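Local coordinates for glycoside hydrolase, family 11\:clostridium cellulosome enzyme, dockerin type i\:polysaccharide (PDB 2C71), which removes acetyl groups from acetylated xylan as a metal-dependent family 4 carbohydrate esterase, and so probably contributes to plant cell-wall degradation, at residues Val18-Val23 with Ala34-Val39; Ala49-Met54 with His59-His64; Ser69-Met74 with Pro110-Asn115. One frame throughout, in Å; residues are numbered along the deposited sequence.

Interaction 1. Residues Val18-Val23 with Ala34-Val39; sequences VLTARV and ATFMVV
Thr20 and Val23, one turn apart on the helix of residues 17-30, face Phe36 on the strand of residues 35-38 across a backbone gap of 9.3 Å, measured from Thr20 CA to Phe36 CA. Side chains alone bridge that spacing, and no hydrogen bond crosses between the segments. Phe36 buries 53 Å² here, about as much as Thr20 and Val23 together. Its CB already points to the helix; with CG anti to the carbonyl carbon (chi1 -66°) the ring is placed so that its far end, CE2 and CZ, does the touching. The Val23 side chain comes from the opposite direction, CG1 sitting at the ring edge near its plane, 4.0 Å from Phe36 CZ. Thr20 instead slides past the ring, bringing its methyl CG2 obliquely to within 4.1 Å of Phe36 CE2. The same torsion that turns this methyl to the ring places OG1 beside the backbone N, from where it bonds to the carboxylate of Asp156 and to the backbone N of Asp16; the threonine thus gives its apolar branch to the core and its hydroxyl to polar partners. Phe11 also meets the Phe36 ring, with the two planes about 25° apart, and Leu24, Leu27 and Met54 close round it. All three touching residues are buried. Strand 6-12, helix 17-30 and strand 35-38 follow one another with the two strands parallel and paired, so this is the packing of helix on sheet in a beta-alpha-beta crossover, part of the NodB-homology fold of polysaccharide deacetylases.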
loop_
_atom_site.group_PDB
_atom_site.type_symbol
_atom_site.label_atom_id
_atom_site.label_comp_id
_atom_site.label_asym_id
_atom_site.label_seq_id
_atom_site.Cartn_x
_atom_site.Cartn_y
_atom_site.Cartn_z
ATOM N N VAL A 18 -6.647 -10.214 -11.926
ATOM C CA VAL A 18 -5.514 -10.609 -12.725
ATOM C C VAL A 18 -4.230 -9.969 -12.238
ATOM O O VAL A 18 -3.235 -10.651 -11.878
ATOM C CB VAL A 18 -5.734 -10.330 -14.228
ATOM C CG1 VAL A 18 -4.484 -10.740 -15.010
ATOM C CG2 VAL A 18 -6.959 -11.105 -14.726
ATOM N N LEU A 19 -4.174 -8.640 -12.176
ATOM C CA LEU A 19 -2.910 -7.965 -11.900
ATOM C C LEU A 19 -2.454 -8.143 -10.426
ATOM O O LEU A 19 -1.268 -8.296 -10.168
ATOM C CB LEU A 19 -2.950 -6.465 -12.260
ATOM C CG LEU A 19 -2.527 -6.167 -13.717
ATOM C CD1 LEU A 19 -3.461 -6.734 -14.737
ATOM C CD2 LEU A 19 -2.291 -4.683 -13.891
ATOM N N THR A 20 -3.393 -8.107 -9.492
ATOM C CA THR A 20 -3.037 -8.276 -8.089
ATOM C C THR A 20 -2.514 -9.674 -7.841
ATOM O O THR A 20 -1.589 -9.890 -7.056
ATOM C CB THR A 20 -4.209 -7.922 -7.179
ATOM O OG1 THR A 20 -4.622 -6.573 -7.455
ATOM C CG2 THR A 20 -3.868 -8.110 -5.705
ATOM N N ALA A 21 -3.119 -10.683 -8.505
ATOM C CA ALA A 21 -2.644 -12.064 -8.361
ATOM C C ALA A 21 -1.212 -12.201 -8.823
ATOM O O ALA A 21 -0.465 -13.000 -8.251
ATOM C CB ALA A 21 -3.552 -13.050 -9.063
ATOM N N ARG A 22 -0.776 -11.436 -9.829
ATOM C CA ARG A 22 0.629 -11.501 -10.227
ATOM C C ARG A 22 1.551 -11.097 -9.107
ATOM O O ARG A 22 2.617 -11.699 -8.901
ATOM C CB ARG A 22 0.887 -10.638 -11.464
ATOM C CG ARG A 22 0.154 -11.029 -12.687
ATOM C CD ARG A 22 0.444 -10.019 -13.792
ATOM N NE ARG A 22 -0.377 -10.356 -14.922
ATOM C CZ ARG A 22 -0.607 -9.529 -15.907
ATOM N NH1 ARG A 22 -0.141 -8.269 -15.876
ATOM N NH2 ARG A 22 -1.330 -9.953 -16.932
ATOM N N VAL A 23 1.186 -10.031 -8.376
ATOM C CA VAL A 23 1.980 -9.590 -7.229
ATOM C C VAL A 23 1.909 -10.640 -6.127
ATOM O O VAL A 23 2.950 -11.012 -5.560
ATOM C CB VAL A 23 1.525 -8.229 -6.730
ATOM C CG1 VAL A 23 2.162 -7.864 -5.390
ATOM C CG2 VAL A 23 1.869 -7.128 -7.768
ATOM N N ALA A 34 3.322 -8.095 2.737
ATOM C CA ALA A 34 3.209 -6.730 2.192
ATOM C C ALA A 34 1.886 -6.133 2.639
ATOM O O ALA A 34 1.088 -6.759 3.333
ATOM C CB ALA A 34 3.365 -6.734 0.690
ATOM N N THR A 35 1.652 -4.895 2.205
ATOM C CA THR A 35 0.433 -4.155 2.505
ATOM C C THR A 35 -0.183 -3.655 1.199
ATOM O O THR A 35 0.539 -3.107 0.363
ATOM C CB THR A 35 0.691 -2.977 3.447
ATOM O OG1 THR A 35 1.405 -3.447 4.610
ATOM C CG2 THR A 35 -0.581 -2.296 3.899
ATOM N N PHE A 36 -1.475 -3.844 1.039
ATOM C CA PHE A 36 -2.238 -3.410 -0.151
ATOM C C PHE A 36 -3.165 -2.278 0.249
ATOM O O PHE A 36 -4.008 -2.462 1.128
ATOM C CB PHE A 36 -3.028 -4.580 -0.736
ATOM C CG PHE A 36 -2.151 -5.653 -1.300
ATOM C CD1 PHE A 36 -1.590 -6.646 -0.494
ATOM C CD2 PHE A 36 -1.815 -5.641 -2.657
ATOM C CE1 PHE A 36 -0.723 -7.561 -1.043
ATOM C CE2 PHE A 36 -0.953 -6.583 -3.187
ATOM C CZ PHE A 36 -0.421 -7.546 -2.355
ATOM N N MET A 37 -3.012 -1.135 -0.391
ATOM C CA MET A 37 -3.855 0.056 -0.165
ATOM C C MET A 37 -4.904 0.030 -1.270
ATOM O O MET A 37 -4.601 0.302 -2.443
ATOM C CB MET A 37 -3.019 1.345 -0.174
ATOM C CG MET A 37 -1.823 1.307 0.741
ATOM S SD MET A 37 -2.102 0.948 2.486
ATOM C CE MET A 37 -2.761 2.546 3.002
ATOM N N VAL A 38 -6.105 -0.386 -0.899
ATOM C CA VAL A 38 -7.145 -0.739 -1.890
ATOM C C VAL A 38 -8.150 0.373 -2.080
ATOM O O VAL A 38 -8.388 1.242 -1.223
ATOM C CB VAL A 38 -7.853 -2.058 -1.514
ATOM C CG1 VAL A 38 -6.850 -3.207 -1.448
ATOM C CG2 VAL A 38 -8.657 -1.946 -0.257
ATOM N N VAL A 39 -8.744 0.355 -3.252
ATOM C CA VAL A 39 -9.714 1.362 -3.709
ATOM C C VAL A 39 -11.105 0.745 -3.611
ATOM O O VAL A 39 -11.400 -0.319 -4.182
ATOM C CB VAL A 39 -9.367 1.809 -5.146
ATOM C CG1 VAL A 39 -10.429 2.760 -5.695
ATOM C CG2 VAL A 39 -8.001 2.465 -5.144
#

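Interaction 2. Residues Ala49-Met54 with His59-His64; sequences AIIRRM and HEIGNH. With MG (magnesium ion), chain B.
A backbone hydrogen bond from His59 N to Met54 O, 3.0 Å long, links the last turns of the helix of residues 45-56 to the residue before the strand of residues 60-63, across the short connection between them. It is moderately bent (N-H...O 144°), and its donor is tilted 31° from the carbonyl plane. The contact buries 237 Å², both sides summed, most of it on Met54, Ile61 and His59. Met54 contributes its side chain as well as its carbonyl: extended beyond CG, the chain crosses Ile61 at about a right angle and lays SD 3.9 Å from Ile61 CG1. In Ile61, CG1 lies beside the backbone N (chi1 -60°) and the chain runs on extended to CD1. That outer methyl comes 3.9 Å from Ile51 CG2. It also lies 3.7 Å from Ile51 O, and so rests on both side chain and backbone of the helix. His59 packs on the Met54 backbone. Its CB approaches Met54 O at 3.3 Å, and Met54 CA lies in the plane of the imidazole at the ring edge, 3.9 Å from His59 CD2. The ring's ND1 is hydrogen-bonded to Ala34 N, which helps to set the ring's rotation. Beyond the strand, His64 binds the magnesium ion through NE2 at 2.2 Å, with Asp13 and four waters completing six ligands; the backbone O of Arg102 holds His64 ND1. Helix 45-56 is the crossover connection between the parallel neighbours 35-38 and 60-63, packed on Phe36 and Val38, with Leu24 of helix 17-30 touching His59, and Ile90 and Ala94 of helix 76-94 packed against Ile61.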
loop_
_atom_site.group_PDB
_atom_site.type_symbol
_atom_site.label_atom_id
_atom_site.label_comp_id
_atom_site.label_asym_id
_atom_site.label_seq_id
_atom_site.Cartn_x
_atom_site.Cartn_y
_atom_site.Cartn_z
ATOM N N ALA A 49 -12.552 -12.911 -3.028
ATOM C CA ALA A 49 -11.593 -13.984 -2.739
ATOM C C ALA A 49 -10.156 -13.491 -2.749
ATOM O O ALA A 49 -9.336 -13.949 -1.946
ATOM C CB ALA A 49 -11.748 -15.147 -3.701
ATOM N N ILE A 50 -9.809 -12.577 -3.660
ATOM C CA ILE A 50 -8.441 -12.095 -3.711
ATOM C C ILE A 50 -8.126 -11.175 -2.543
ATOM O O ILE A 50 -7.035 -11.171 -1.996
ATOM C CB ILE A 50 -8.057 -11.491 -5.072
ATOM C CG1 ILE A 50 -6.551 -11.495 -5.215
ATOM C CG2 ILE A 50 -8.691 -10.154 -5.318
ATOM C CD1 ILE A 50 -6.048 -11.234 -6.619
ATOM N N ILE A 51 -9.112 -10.390 -2.122
ATOM C CA ILE A 51 -8.993 -9.579 -0.881
ATOM C C ILE A 51 -8.749 -10.510 0.298
ATOM O O ILE A 51 -7.867 -10.267 1.132
ATOM C CB ILE A 51 -10.272 -8.710 -0.729
ATOM C CG1 ILE A 51 -10.224 -7.525 -1.692
ATOM C CG2 ILE A 51 -10.530 -8.281 0.687
ATOM C CD1 ILE A 51 -9.275 -6.403 -1.279
ATOM N N ARG A 52 -9.517 -11.603 0.388
ATOM C CA ARG A 52 -9.354 -12.530 1.493
ATOM C C ARG A 52 -8.011 -13.248 1.396
ATOM O O ARG A 52 -7.380 -13.519 2.439
ATOM C CB ARG A 52 -10.585 -13.466 1.561
ATOM C CG ARG A 52 -10.698 -14.332 2.812
ATOM C CD ARG A 52 -10.747 -13.589 4.122
ATOM N NE ARG A 52 -12.046 -13.047 4.523
ATOM C CZ ARG A 52 -12.630 -13.239 5.724
ATOM N NH1 ARG A 52 -12.094 -14.002 6.677
ATOM N NH2 ARG A 52 -13.738 -12.606 6.021
ATOM N N ARG A 53 -7.573 -13.572 0.179
ATOM C CA ARG A 53 -6.260 -14.159 -0.005
ATOM C C ARG A 53 -5.176 -13.296 0.617
ATOM O O ARG A 53 -4.196 -13.820 1.185
ATOM C CB ARG A 53 -5.972 -14.345 -1.511
ATOM C CG ARG A 53 -4.602 -14.917 -1.828
ATOM C CD ARG A 53 -4.404 -15.164 -3.300
ATOM N NE ARG A 53 -3.013 -15.512 -3.561
ATOM C CZ ARG A 53 -2.465 -15.617 -4.764
ATOM N NH1 ARG A 53 -3.126 -15.290 -5.854
ATOM N NH2 ARG A 53 -1.178 -15.973 -4.871
ATOM N N MET A 54 -5.305 -11.962 0.524
ATOM C CA MET A 54 -4.319 -11.078 1.152
ATOM C C MET A 54 -4.197 -11.394 2.625
ATOM O O MET A 54 -3.105 -11.651 3.152
ATOM C CB MET A 54 -4.720 -9.618 0.950
ATOM C CG MET A 54 -4.661 -9.171 -0.502
ATOM S SD MET A 54 -5.395 -7.533 -0.664
ATOM C CE MET A 54 -5.218 -7.355 -2.448
ATOM N N HIS A 59 -0.739 -10.692 4.652
ATOM C CA HIS A 59 -0.648 -9.317 4.203
ATOM C C HIS A 59 -1.625 -8.461 4.970
ATOM O O HIS A 59 -2.583 -8.965 5.591
ATOM C CB HIS A 59 -0.919 -9.229 2.698
ATOM C CG HIS A 59 -0.060 -10.144 1.894
ATOM N ND1 HIS A 59 1.301 -10.057 1.944
ATOM C CD2 HIS A 59 -0.401 -11.121 1.040
ATOM C CE1 HIS A 59 1.758 -11.000 1.142
ATOM N NE2 HIS A 59 0.763 -11.661 0.587
ATOM N N GLU A 60 -1.435 -7.164 4.909
ATOM C CA GLU A 60 -2.306 -6.156 5.517
ATOM C C GLU A 60 -3.048 -5.403 4.417
ATOM O O GLU A 60 -2.509 -5.222 3.311
ATOM C CB GLU A 60 -1.475 -5.241 6.384
ATOM C CG GLU A 60 -2.245 -4.137 7.064
ATOM C CD GLU A 60 -1.480 -3.379 8.110
ATOM O OE1 GLU A 60 -0.249 -3.525 8.183
ATOM O OE2 GLU A 60 -2.130 -2.621 8.862
ATOM N N ILE A 61 -4.243 -4.913 4.731
ATOM C CA ILE A 61 -5.019 -4.089 3.809
ATOM C C ILE A 61 -5.210 -2.709 4.451
ATOM O O ILE A 61 -5.657 -2.594 5.608
ATOM C CB ILE A 61 -6.402 -4.744 3.508
ATOM C CG1 ILE A 61 -6.201 -6.135 2.881
ATOM C CG2 ILE A 61 -7.214 -3.821 2.613
ATOM C CD1 ILE A 61 -7.511 -6.879 2.669
ATOM N N GLY A 62 -4.886 -1.679 3.679
ATOM C CA GLY A 62 -5.178 -0.310 4.033
ATOM C C GLY A 62 -6.122 0.344 3.036
ATOM O O GLY A 62 -6.611 -0.268 2.092
ATOM N N ASN A 63 -6.416 1.629 3.298
ATOM C CA ASN A 63 -7.470 2.359 2.594
ATOM C C ASN A 63 -6.844 3.358 1.610
ATOM O O ASN A 63 -6.044 4.205 2.040
ATOM C CB ASN A 63 -8.310 3.069 3.669
ATOM C CG ASN A 63 -9.575 3.697 3.196
ATOM O OD1 ASN A 63 -9.621 4.381 2.160
ATOM N ND2 ASN A 63 -10.655 3.537 3.973
ATOM N N HIS A 64 -7.190 3.261 0.307
ATOM C CA HIS A 64 -6.726 4.240 -0.689
ATOM C C HIS A 64 -7.953 5.003 -1.251
ATOM O O HIS A 64 -7.926 5.461 -2.412
ATOM C CB HIS A 64 -5.982 3.490 -1.812
ATOM C CG HIS A 64 -5.136 4.343 -2.726
ATOM N ND1 HIS A 64 -4.422 5.450 -2.302
ATOM C CD2 HIS A 64 -4.818 4.176 -4.041
ATOM C CE1 HIS A 64 -3.753 5.961 -3.335
ATOM N NE2 HIS A 64 -3.966 5.198 -4.395
HETATM MG MG MG B . -3.336 5.616 -6.480
HETATM O O HOH W 1 -1.358 5.211 -6.175
HETATM O O HOH W 2 -5.173 6.434 -6.844
HETATM O O HOH W 3 -2.895 5.970 -8.483
HETATM O O HOH W 4 -2.654 7.626 -5.938
#

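Interaction 3. Residues Ser69-Met74 with Pro110-Asn115; sequences SGMANM and PTLFNN
Where the loop between strand 60-63 and helix 76-94 folds into a type I beta turn from Met71 to Met74, it meets the short helix 110-115 of the NodB-homology fold through Met71 and Leu112. The apolar evidence is one close pair: Leu112 CD1 lies 3.9 Å from Met71 CB. The CB of Leu112 already points to the turn, and CG anti to the backbone N (chi1 -172°) helps to bring CD1 onto Met71 CB, while the Met71 chain bends at chi3 and is packed among Ile83, Phe101 and Pro104. Phe101 touches Leu112 as well, so this residue of strand 100-101 packs on both. A methyl-to-carbonyl contact sets Thr111 CG2 3.9 Å from Met74 O. Polar bonds across the two segments are absent, but Ser109 OG, just ahead of the helix, bonds to both Ala72 O and Leu112 N and thereby bridges them. Within each segment the backbone is braced: Met74 N bonds to Met71 O at 3.1 Å across the turn, and in the helix the Asn115 side chain folds back, its ND2 giving Thr111 O a 2.8 Å bond at an N-H...O angle of 161°.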
loop_
_atom_site.group_PDB
_atom_site.type_symbol
_atom_site.label_atom_id
_atom_site.label_comp_id
_atom_site.label_asym_id
_atom_site.label_seq_id
_atom_site.Cartn_x
_atom_site.Cartn_y
_atom_site.Cartn_z
ATOM N N SER A 69 -9.841 9.980 -7.262
ATOM C CA SER A 69 -9.834 11.436 -7.244
ATOM C C SER A 69 -8.997 11.939 -6.071
ATOM O O SER A 69 -9.098 11.485 -4.935
ATOM C CB SER A 69 -11.278 11.956 -7.031
ATOM O OG SER A 69 -12.093 11.641 -8.147
ATOM N N GLY A 70 -8.206 12.997 -6.309
ATOM C CA GLY A 70 -7.548 13.704 -5.224
ATOM C C GLY A 70 -8.554 14.206 -4.214
ATOM O O GLY A 70 -9.635 14.679 -4.604
ATOM N N MET A 71 -8.203 14.154 -2.932
ATOM C CA MET A 71 -9.177 14.354 -1.863
ATOM C C MET A 71 -8.975 15.656 -1.084
ATOM O O MET A 71 -9.760 15.976 -0.190
ATOM C CB MET A 71 -9.174 13.161 -0.905
ATOM C CG MET A 71 -9.555 11.842 -1.556
ATOM S SD MET A 71 -9.673 10.490 -0.370
ATOM C CE MET A 71 -11.165 10.943 0.512
ATOM N N ALA A 72 -7.929 16.402 -1.422
ATOM C CA ALA A 72 -7.436 17.469 -0.552
ATOM C C ALA A 72 -8.408 18.646 -0.487
ATOM O O ALA A 72 -8.481 19.354 0.516
ATOM C CB ALA A 72 -6.064 17.937 -1.013
ATOM N N ASN A 73 -9.148 18.845 -1.572
ATOM C CA ASN A 73 -10.126 19.929 -1.683
ATOM C C ASN A 73 -11.549 19.442 -1.542
ATOM O O ASN A 73 -12.517 20.176 -1.809
ATOM C CB ASN A 73 -9.917 20.706 -2.980
ATOM C CG ASN A 73 -8.557 21.327 -3.053
ATOM O OD1 ASN A 73 -8.181 22.113 -2.193
ATOM N ND2 ASN A 73 -7.827 21.005 -4.089
ATOM N N MET A 74 -11.726 18.206 -1.051
ATOM C CA MET A 74 -13.034 17.668 -0.793
ATOM C C MET A 74 -13.595 18.227 0.540
ATOM O O MET A 74 -12.839 18.631 1.446
ATOM C CB MET A 74 -12.991 16.128 -0.758
ATOM C CG MET A 74 -12.961 15.541 -2.115
ATOM S SD MET A 74 -12.955 13.727 -1.965
ATOM C CE MET A 74 -12.722 13.250 -3.682
ATOM N N PRO A 110 -5.152 20.257 5.559
ATOM C CA PRO A 110 -5.645 20.189 6.949
ATOM C C PRO A 110 -6.998 19.528 7.042
ATOM O O PRO A 110 -7.236 18.741 7.938
ATOM C CB PRO A 110 -5.658 21.645 7.383
ATOM C CG PRO A 110 -4.527 22.223 6.620
ATOM C CD PRO A 110 -4.641 21.606 5.247
ATOM N N THR A 111 -7.896 19.848 6.104
ATOM C CA THR A 111 -9.222 19.249 6.118
ATOM C C THR A 111 -9.164 17.736 5.960
ATOM O O THR A 111 -9.895 17.000 6.616
ATOM C CB THR A 111 -10.114 19.922 5.048
ATOM O OG1 THR A 111 -10.204 21.322 5.331
ATOM C CG2 THR A 111 -11.508 19.337 5.024
ATOM N N LEU A 112 -8.315 17.260 5.060
ATOM C CA LEU A 112 -8.180 15.806 4.882
ATOM C C LEU A 112 -7.681 15.160 6.171
ATOM O O LEU A 112 -8.243 14.165 6.660
ATOM C CB LEU A 112 -7.326 15.485 3.663
ATOM C CG LEU A 112 -7.281 14.007 3.261
ATOM C CD1 LEU A 112 -8.679 13.495 2.899
ATOM C CD2 LEU A 112 -6.285 13.822 2.128
ATOM N N PHE A 113 -6.592 15.701 6.734
ATOM C CA PHE A 113 -6.065 15.177 7.981
ATOM C C PHE A 113 -7.109 15.181 9.070
ATOM O O PHE A 113 -7.211 14.250 9.857
ATOM C CB PHE A 113 -4.849 15.984 8.460
ATOM C CG PHE A 113 -3.549 15.530 7.853
ATOM C CD1 PHE A 113 -3.016 14.246 8.171
ATOM C CD2 PHE A 113 -2.826 16.341 7.009
ATOM C CE1 PHE A 113 -1.813 13.871 7.650
ATOM C CE2 PHE A 113 -1.605 15.948 6.508
ATOM C CZ PHE A 113 -1.101 14.680 6.846
ATOM N N ASN A 114 -7.941 16.240 9.156
ATOM C CA ASN A 114 -8.960 16.420 10.206
ATOM C C ASN A 114 -10.070 15.427 10.119
ATOM O O ASN A 114 -10.794 15.235 11.092
ATOM C CB ASN A 114 -9.619 17.808 10.191
ATOM C CG ASN A 114 -10.161 18.208 11.534
ATOM O OD1 ASN A 114 -9.512 18.007 12.547
ATOM N ND2 ASN A 114 -11.374 18.737 11.547
ATOM N N ASN A 115 -10.307 14.862 8.924
ATOM C CA ASN A 115 -11.499 14.062 8.687
ATOM C C ASN A 115 -11.215 12.597 8.390
ATOM O O ASN A 115 -12.152 11.867 8.036
ATOM C CB ASN A 115 -12.339 14.729 7.598
ATOM C CG ASN A 115 -13.034 15.960 8.113
ATOM O OD1 ASN A 115 -14.029 15.860 8.850
ATOM N ND2 ASN A 115 -12.482 17.098 7.791
#

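Interactions 1 and 2 are buried, successive helix-on-sheet contacts in the same parallel sheet: their centres lie about 7 Å apart, and strands 35-38 and 60-63 are neighbours, with Phe36 O and Gly62 N 2.8 Å apart in a probable hydrogen bond. Both are mainly apolar, but interaction 2 adds a backbone bond at its tight helix-to-strand connection and runs on to the metal ligand His64. Interaction 3 stands apart, its centre about 24 Å from each of the other centres and only partly buried. It joins a loop to a short helix outside that sheet, with an area between those of interactions 1 and 2 and no direct hydrogen bond between its segments.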